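Local coordinates for protein methylxanthine N1-demethylase NdmA (Pseudomonas putida, PDB 6ICN) that catalyses the N1-demethylation of caffeine to theobromine and formaldehyde, as a Rieske-type non-heme iron oxygenase that uses NADH and oxygen, at residues A[166-171]-A[295-300]; A[262-267]-A[282-287]. One frame throughout, in Å; residues are numbered along the deposited sequence.

Both contacts are built on the seven-stranded antiparallel sheet of the caffeine-binding part of the chain, with centres about 9 Å apart. Contact 1 sets helix 293-313 against strand 166-175, which is outermost in the sheet within this chain; contact 2 pairs strands 263-274 and 277-286, the arms of a hairpin. Along the chain the order is 166-171, 262-267, 282-287, 295-300, so contact 2 falls wholly between the two halves of contact 1. Strand 277-286 joins them: it neighbours strand 166-175 and is followed in the chain by that helix, and Gln170 OE1 packs 3.4 Å from Phe284 CE1. Each contact supplies one residue to the caffeine pocket, Asn300 from the helix and Leu266 from the sheet.

Contact 1 of 2, residues A[166-171]-A[295-300]; sequences RIVIQE and LHIAFN. With CFF (caffeine), chain F.
Gln170, with the most surface buried here, reaches from strand 166-175 to the helix and slides past Ile297 in the opposite direction. Its CG is anti to the carbonyl carbon (chi1 -66°) and the chain beyond is extended, which carries OE1 to 3.7 Å from Ile297 CG1. That same oxygen accepts a hydrogen bond from Asn300 ND2 at 2.8 Å, nearly straight at 170°. The donor lies tilted 33° from the carbonyl plane of Gln170, whereas OE1 sits in the amide plane of Asn300. On the other amide branch, Gln170 NE2 makes a weak hydrogen bond to Asp301. Ile297 extends CD1 across Val168, meeting CG1 at 4.1 Å and about a right angle. With ND2 held by Gln170, the amide of Asn300 presents OD1 to the ligand, 3.0 Å from caffeine C8. Were Asn300 shortened to an alanine, Gln170 OE1 would probably lose this donor, and no amide oxygen from this position would face the imidazole ring of caffeine. Gln170 is thus a second-shell residue behind a pocket residue, and a helix packed on an antiparallel sheet, with caffeine touched by both, is the arrangement of the catalytic domain of Rieske oxygenases.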
loop_
_atom_site.group_PDB
_atom_site.type_symbol
_atom_site.label_atom_id
_atom_site.label_comp_id
_atom_site.label_asym_id
_atom_site.label_seq_id
_atom_site.Cartn_x
_atom_site.Cartn_y
_atom_site.Cartn_z
ATOM N N ARG A 166 26.386 -13.418 29.844
ATOM C CA ARG A 166 25.357 -13.867 28.913
ATOM C C ARG A 166 25.464 -13.024 27.644
ATOM O O ARG A 166 25.475 -11.793 27.727
ATOM C CB ARG A 166 23.971 -13.721 29.547
ATOM C CG ARG A 166 22.789 -13.939 28.597
ATOM C CD ARG A 166 21.444 -13.862 29.325
ATOM N NE ARG A 166 20.318 -14.064 28.420
ATOM C CZ ARG A 166 19.871 -15.257 28.040
ATOM N NH1 ARG A 166 20.460 -16.359 28.499
ATOM N NH2 ARG A 166 18.834 -15.356 27.211
ATOM N N ILE A 167 25.542 -13.685 26.488
ATOM C CA ILE A 167 25.758 -13.026 25.196
ATOM C C ILE A 167 24.457 -13.026 24.400
ATOM O O ILE A 167 23.795 -14.062 24.287
ATOM C CB ILE A 167 26.869 -13.728 24.400
ATOM C CG1 ILE A 167 28.200 -13.645 25.158
ATOM C CG2 ILE A 167 26.988 -13.132 23.002
ATOM C CD1 ILE A 167 29.333 -14.393 24.475
ATOM N N VAL A 168 24.110 -11.871 23.816
ATOM C CA VAL A 168 22.958 -11.729 22.928
ATOM C C VAL A 168 23.441 -11.180 21.589
ATOM O O VAL A 168 24.112 -10.139 21.546
ATOM C CB VAL A 168 21.889 -10.797 23.535
ATOM C CG1 VAL A 168 20.788 -10.490 22.501
ATOM C CG2 VAL A 168 21.311 -11.386 24.827
ATOM N N ILE A 169 23.110 -11.877 20.507
ATOM C CA ILE A 169 23.414 -11.440 19.144
ATOM C C ILE A 169 22.167 -10.767 18.585
ATOM O O ILE A 169 21.137 -11.424 18.378
ATOM C CB ILE A 169 23.828 -12.621 18.253
ATOM C CG1 ILE A 169 25.039 -13.357 18.849
ATOM C CG2 ILE A 169 24.116 -12.141 16.810
ATOM C CD1 ILE A 169 25.314 -14.737 18.194
ATOM N N GLN A 170 22.256 -9.480 18.292
ATOM C CA GLN A 170 21.066 -8.824 17.753
ATOM C C GLN A 170 20.906 -9.095 16.259
ATOM O O GLN A 170 21.833 -9.514 15.563
ATOM C CB GLN A 170 21.112 -7.319 18.014
ATOM C CG GLN A 170 21.027 -6.994 19.480
ATOM C CD GLN A 170 20.460 -5.614 19.781
ATOM O OE1 GLN A 170 20.446 -5.197 20.924
ATOM N NE2 GLN A 170 19.978 -4.911 18.755
ATOM N N GLU A 171 19.692 -8.858 15.766
ATOM C CA GLU A 171 19.498 -8.898 14.329
ATOM C C GLU A 171 20.273 -7.753 13.675
ATOM O O GLU A 171 20.386 -6.670 14.249
ATOM C CB GLU A 171 18.016 -8.796 13.996
ATOM C CG GLU A 171 17.292 -10.110 14.316
ATOM C CD GLU A 171 15.796 -10.033 14.155
ATOM O OE1 GLU A 171 15.281 -8.964 13.760
ATOM O OE2 GLU A 171 15.140 -11.063 14.420
ATOM N N LEU A 295 14.859 -5.758 27.555
ATOM C CA LEU A 295 15.231 -4.483 28.153
ATOM C C LEU A 295 16.419 -3.879 27.411
ATOM O O LEU A 295 16.404 -2.708 27.005
ATOM C CB LEU A 295 15.574 -4.691 29.628
ATOM C CG LEU A 295 16.007 -3.433 30.373
ATOM C CD1 LEU A 295 14.839 -2.458 30.497
ATOM C CD2 LEU A 295 16.527 -3.827 31.741
ATOM N N HIS A 296 17.438 -4.698 27.177
ATOM C CA HIS A 296 18.654 -4.215 26.535
ATOM C C HIS A 296 18.474 -4.038 25.035
ATOM O O HIS A 296 18.949 -3.044 24.473
ATOM C CB HIS A 296 19.796 -5.175 26.862
ATOM C CG HIS A 296 20.035 -5.275 28.334
ATOM N ND1 HIS A 296 20.679 -4.282 29.040
ATOM C CD2 HIS A 296 19.606 -6.175 29.251
ATOM C CE1 HIS A 296 20.695 -4.600 30.321
ATOM N NE2 HIS A 296 20.039 -5.738 30.479
ATOM N N ILE A 297 17.805 -4.991 24.376
ATOM C CA ILE A 297 17.602 -4.881 22.931
ATOM C C ILE A 297 16.808 -3.627 22.614
ATOM O O ILE A 297 17.140 -2.883 21.684
ATOM C CB ILE A 297 16.911 -6.145 22.382
ATOM C CG1 ILE A 297 17.858 -7.343 22.465
ATOM C CG2 ILE A 297 16.483 -5.916 20.912
ATOM C CD1 ILE A 297 17.149 -8.708 22.317
ATOM N N ALA A 298 15.765 -3.346 23.402
ATOM C CA ALA A 298 14.970 -2.156 23.133
ATOM C C ALA A 298 15.804 -0.893 23.320
ATOM O O ALA A 298 15.688 0.056 22.528
ATOM C CB ALA A 298 13.740 -2.130 24.043
ATOM N N PHE A 299 16.653 -0.869 24.355
ATOM C CA PHE A 299 17.531 0.275 24.587
ATOM C C PHE A 299 18.526 0.452 23.438
ATOM O O PHE A 299 18.701 1.562 22.919
ATOM C CB PHE A 299 18.272 0.108 25.908
ATOM C CG PHE A 299 19.147 1.277 26.243
ATOM C CD1 PHE A 299 18.606 2.418 26.803
ATOM C CD2 PHE A 299 20.500 1.243 25.962
ATOM C CE1 PHE A 299 19.409 3.514 27.096
ATOM C CE2 PHE A 299 21.307 2.332 26.252
ATOM C CZ PHE A 299 20.760 3.465 26.818
ATOM N N ASN A 300 19.184 -0.634 23.020
ATOM C CA ASN A 300 20.106 -0.531 21.882
ATOM C C ASN A 300 19.386 -0.020 20.640
ATOM O O ASN A 300 19.905 0.840 19.920
ATOM C CB ASN A 300 20.761 -1.891 21.592
ATOM C CG ASN A 300 21.649 -2.362 22.726
ATOM O OD1 ASN A 300 22.212 -1.554 23.459
ATOM N ND2 ASN A 300 21.749 -3.675 22.897
HETATM N N1 CFF F . 27.281 3.365 21.856
HETATM C C2 CFF F . 27.595 3.522 23.182
HETATM C C10 CFF F . 28.075 4.037 20.844
HETATM C C6 CFF F . 26.248 2.604 21.485
HETATM N N3 CFF F . 26.856 2.899 24.134
HETATM O O11 CFF F . 28.519 4.205 23.504
HETATM C C12 CFF F . 27.179 3.059 25.549
HETATM C C4 CFF F . 25.807 2.128 23.762
HETATM C C5 CFF F . 25.501 1.968 22.459
HETATM N N9 CFF F . 24.925 1.412 24.483
HETATM O O13 CFF F . 25.976 2.471 20.323
HETATM N N7 CFF F . 24.438 1.146 22.381
HETATM C C8 CFF F . 24.085 0.807 23.627
HETATM C C14 CFF F . 23.612 0.564 21.338
#

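Contact 2 of 2, residues A[262-267]-A[282-287]; sequences SLHVLF and LIFARE. With CFF (caffeine), chain F.
Ser262 opens the segment with its CA 3.4 Å from Glu287 OE1, while its hydroxyl turns to Ser260. The same carboxylate oxygen accepts the backbone N-H of Leu263 at 3.0 Å, and Glu287 N returns a bond to Leu263 O; Glu287, CG anti to the backbone N (chi1 -176°) and extended beyond, thereby closes this end of the ladder through its side chain. His264 faces Arg286 in a non-hydrogen-bonded pair, its ND1 3.8 Å from Arg286 CB, and Ala285 O lies over one face of its imidazole, displaced toward the rim. The His264 and Phe284 rings are within 6° of parallel but slid apart, centroids 5.9 Å from each other, with little overlap. Arg286 itself ends in salt bridges to Asp291 and Asp293. Val265 and Ala285 form a hydrogen-bonded pair, their backbones bonded both ways, in an antiparallel beta hairpin; the axes of 263-267 and 282-286 lie at 171°. On the face shared with His264, Leu266 sets CD2 3.9 Å from Phe284 CB and turns CD1 to caffeine, 3.4 Å from C4, giving the sheet an apolar contact with the substrate. Phe267 lies alongside Ile283, CD2 to CD1 4.0 Å, above their two-way backbone pairing, and its ring also meets Phe157.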
loop_
_atom_site.group_PDB
_atom_site.type_symbol
_atom_site.label_atom_id
_atom_site.label_comp_id
_atom_site.label_asym_id
_atom_site.label_seq_id
_atom_site.Cartn_x
_atom_site.Cartn_y
_atom_site.Cartn_z
ATOM N N SER A 262 28.788 -3.697 37.353
ATOM C CA SER A 262 28.871 -4.959 36.625
ATOM C C SER A 262 29.324 -4.705 35.192
ATOM O O SER A 262 29.186 -3.599 34.659
ATOM C CB SER A 262 27.530 -5.692 36.646
ATOM O OG SER A 262 26.477 -4.837 36.244
ATOM N N LEU A 263 29.867 -5.751 34.574
ATOM C CA LEU A 263 30.463 -5.639 33.246
ATOM C C LEU A 263 29.390 -5.746 32.162
ATOM O O LEU A 263 28.478 -6.571 32.248
ATOM C CB LEU A 263 31.522 -6.726 33.053
ATOM C CG LEU A 263 32.272 -6.763 31.716
ATOM C CD1 LEU A 263 33.021 -5.457 31.474
ATOM C CD2 LEU A 263 33.219 -7.953 31.642
ATOM N N HIS A 264 29.486 -4.873 31.162
ATOM C CA HIS A 264 28.606 -4.882 29.995
ATOM C C HIS A 264 29.499 -4.640 28.787
ATOM O O HIS A 264 30.260 -3.670 28.777
ATOM C CB HIS A 264 27.515 -3.801 30.128
ATOM C CG HIS A 264 26.367 -3.943 29.168
ATOM N ND1 HIS A 264 25.129 -4.427 29.546
ATOM C CD2 HIS A 264 26.263 -3.630 27.854
ATOM C CE1 HIS A 264 24.318 -4.419 28.500
ATOM N NE2 HIS A 264 24.980 -3.935 27.463
ATOM N N VAL A 265 29.452 -5.528 27.793
ATOM C CA VAL A 265 30.337 -5.447 26.632
ATOM C C VAL A 265 29.493 -5.226 25.385
ATOM O O VAL A 265 28.512 -5.945 25.165
ATOM C CB VAL A 265 31.190 -6.718 26.471
ATOM C CG1 VAL A 265 32.169 -6.559 25.318
ATOM C CG2 VAL A 265 31.927 -7.049 27.780
ATOM N N LEU A 266 29.881 -4.251 24.569
ATOM C CA LEU A 266 29.245 -3.995 23.280
ATOM C C LEU A 266 30.244 -4.292 22.173
ATOM O O LEU A 266 31.353 -3.744 22.165
ATOM C CB LEU A 266 28.761 -2.551 23.164
ATOM C CG LEU A 266 27.793 -2.092 24.248
ATOM C CD1 LEU A 266 27.756 -0.574 24.273
ATOM C CD2 LEU A 266 26.394 -2.660 23.989
ATOM N N PHE A 267 29.858 -5.151 21.239
ATOM C CA PHE A 267 30.704 -5.485 20.102
ATOM C C PHE A 267 29.945 -5.066 18.854
ATOM O O PHE A 267 28.896 -5.640 18.528
ATOM C CB PHE A 267 31.048 -6.974 20.091
ATOM C CG PHE A 267 31.859 -7.413 18.906
ATOM C CD1 PHE A 267 33.234 -7.183 18.852
ATOM C CD2 PHE A 267 31.256 -8.076 17.846
ATOM C CE1 PHE A 267 33.976 -7.612 17.771
ATOM C CE2 PHE A 267 31.999 -8.511 16.740
ATOM C CZ PHE A 267 33.362 -8.280 16.703
ATOM N N LEU A 282 25.462 -5.894 16.085
ATOM C CA LEU A 282 25.731 -5.656 17.497
ATOM C C LEU A 282 25.574 -6.964 18.258
ATOM O O LEU A 282 24.538 -7.639 18.151
ATOM C CB LEU A 282 24.790 -4.602 18.107
ATOM C CG LEU A 282 25.022 -4.391 19.620
ATOM C CD1 LEU A 282 26.368 -3.697 19.854
ATOM C CD2 LEU A 282 23.882 -3.602 20.276
ATOM N N ILE A 283 26.612 -7.331 18.995
ATOM C CA ILE A 283 26.554 -8.405 19.976
ATOM C C ILE A 283 26.818 -7.768 21.329
ATOM O O ILE A 283 27.746 -6.960 21.456
ATOM C CB ILE A 283 27.602 -9.495 19.685
ATOM C CG1 ILE A 283 27.504 -9.973 18.242
ATOM C CG2 ILE A 283 27.432 -10.677 20.641
ATOM C CD1 ILE A 283 28.546 -11.008 17.872
ATOM N N PHE A 284 26.021 -8.110 22.339
ATOM C CA PHE A 284 26.285 -7.531 23.648
ATOM C C PHE A 284 26.266 -8.616 24.711
ATOM O O PHE A 284 25.527 -9.603 24.612
ATOM C CB PHE A 284 25.317 -6.368 24.012
ATOM C CG PHE A 284 23.889 -6.782 24.205
ATOM C CD1 PHE A 284 23.020 -6.837 23.129
ATOM C CD2 PHE A 284 23.412 -7.094 25.468
ATOM C CE1 PHE A 284 21.697 -7.202 23.314
ATOM C CE2 PHE A 284 22.091 -7.484 25.660
ATOM C CZ PHE A 284 21.234 -7.539 24.580
ATOM N N ALA A 285 27.119 -8.424 25.718
ATOM C CA ALA A 285 27.307 -9.403 26.781
ATOM C C ALA A 285 27.177 -8.711 28.122
ATOM O O ALA A 285 27.592 -7.556 28.274
ATOM C CB ALA A 285 28.674 -10.087 26.696
ATOM N N ARG A 286 26.589 -9.406 29.099
ATOM C CA ARG A 286 26.411 -8.756 30.386
ATOM C C ARG A 286 26.622 -9.744 31.518
ATOM O O ARG A 286 26.254 -10.919 31.419
ATOM C CB ARG A 286 25.031 -8.091 30.516
ATOM C CG ARG A 286 23.831 -9.038 30.464
ATOM C CD ARG A 286 22.586 -8.193 30.211
ATOM N NE ARG A 286 21.331 -8.869 30.529
ATOM C CZ ARG A 286 20.692 -9.690 29.706
ATOM N NH1 ARG A 286 21.200 -9.979 28.510
ATOM N NH2 ARG A 286 19.526 -10.219 30.077
ATOM N N GLU A 287 27.222 -9.231 32.593
ATOM C CA GLU A 287 27.482 -10.017 33.792
ATOM C C GLU A 287 26.214 -10.205 34.615
ATOM O O GLU A 287 25.923 -11.317 35.079
ATOM C CB GLU A 287 28.568 -9.318 34.611
ATOM C CG GLU A 287 29.009 -10.065 35.841
ATOM C CD GLU A 287 30.095 -9.307 36.588
ATOM O OE1 GLU A 287 30.267 -8.090 36.333
ATOM O OE2 GLU A 287 30.776 -9.934 37.426
HETATM N N1 CFF F . 27.281 3.365 21.856
HETATM C C2 CFF F . 27.595 3.522 23.182
HETATM C C10 CFF F . 28.075 4.037 20.844
HETATM C C6 CFF F . 26.248 2.604 21.485
HETATM N N3 CFF F . 26.856 2.899 24.134
HETATM O O11 CFF F . 28.519 4.205 23.504
HETATM C C12 CFF F . 27.179 3.059 25.549
HETATM C C4 CFF F . 25.807 2.128 23.762
HETATM C C5 CFF F . 25.501 1.968 22.459
HETATM N N9 CFF F . 24.925 1.412 24.483
HETATM O O13 CFF F . 25.976 2.471 20.323
HETATM N N7 CFF F . 24.438 1.146 22.381
HETATM C C8 CFF F . 24.085 0.807 23.627
HETATM C C14 CFF F . 23.612 0.564 21.338
#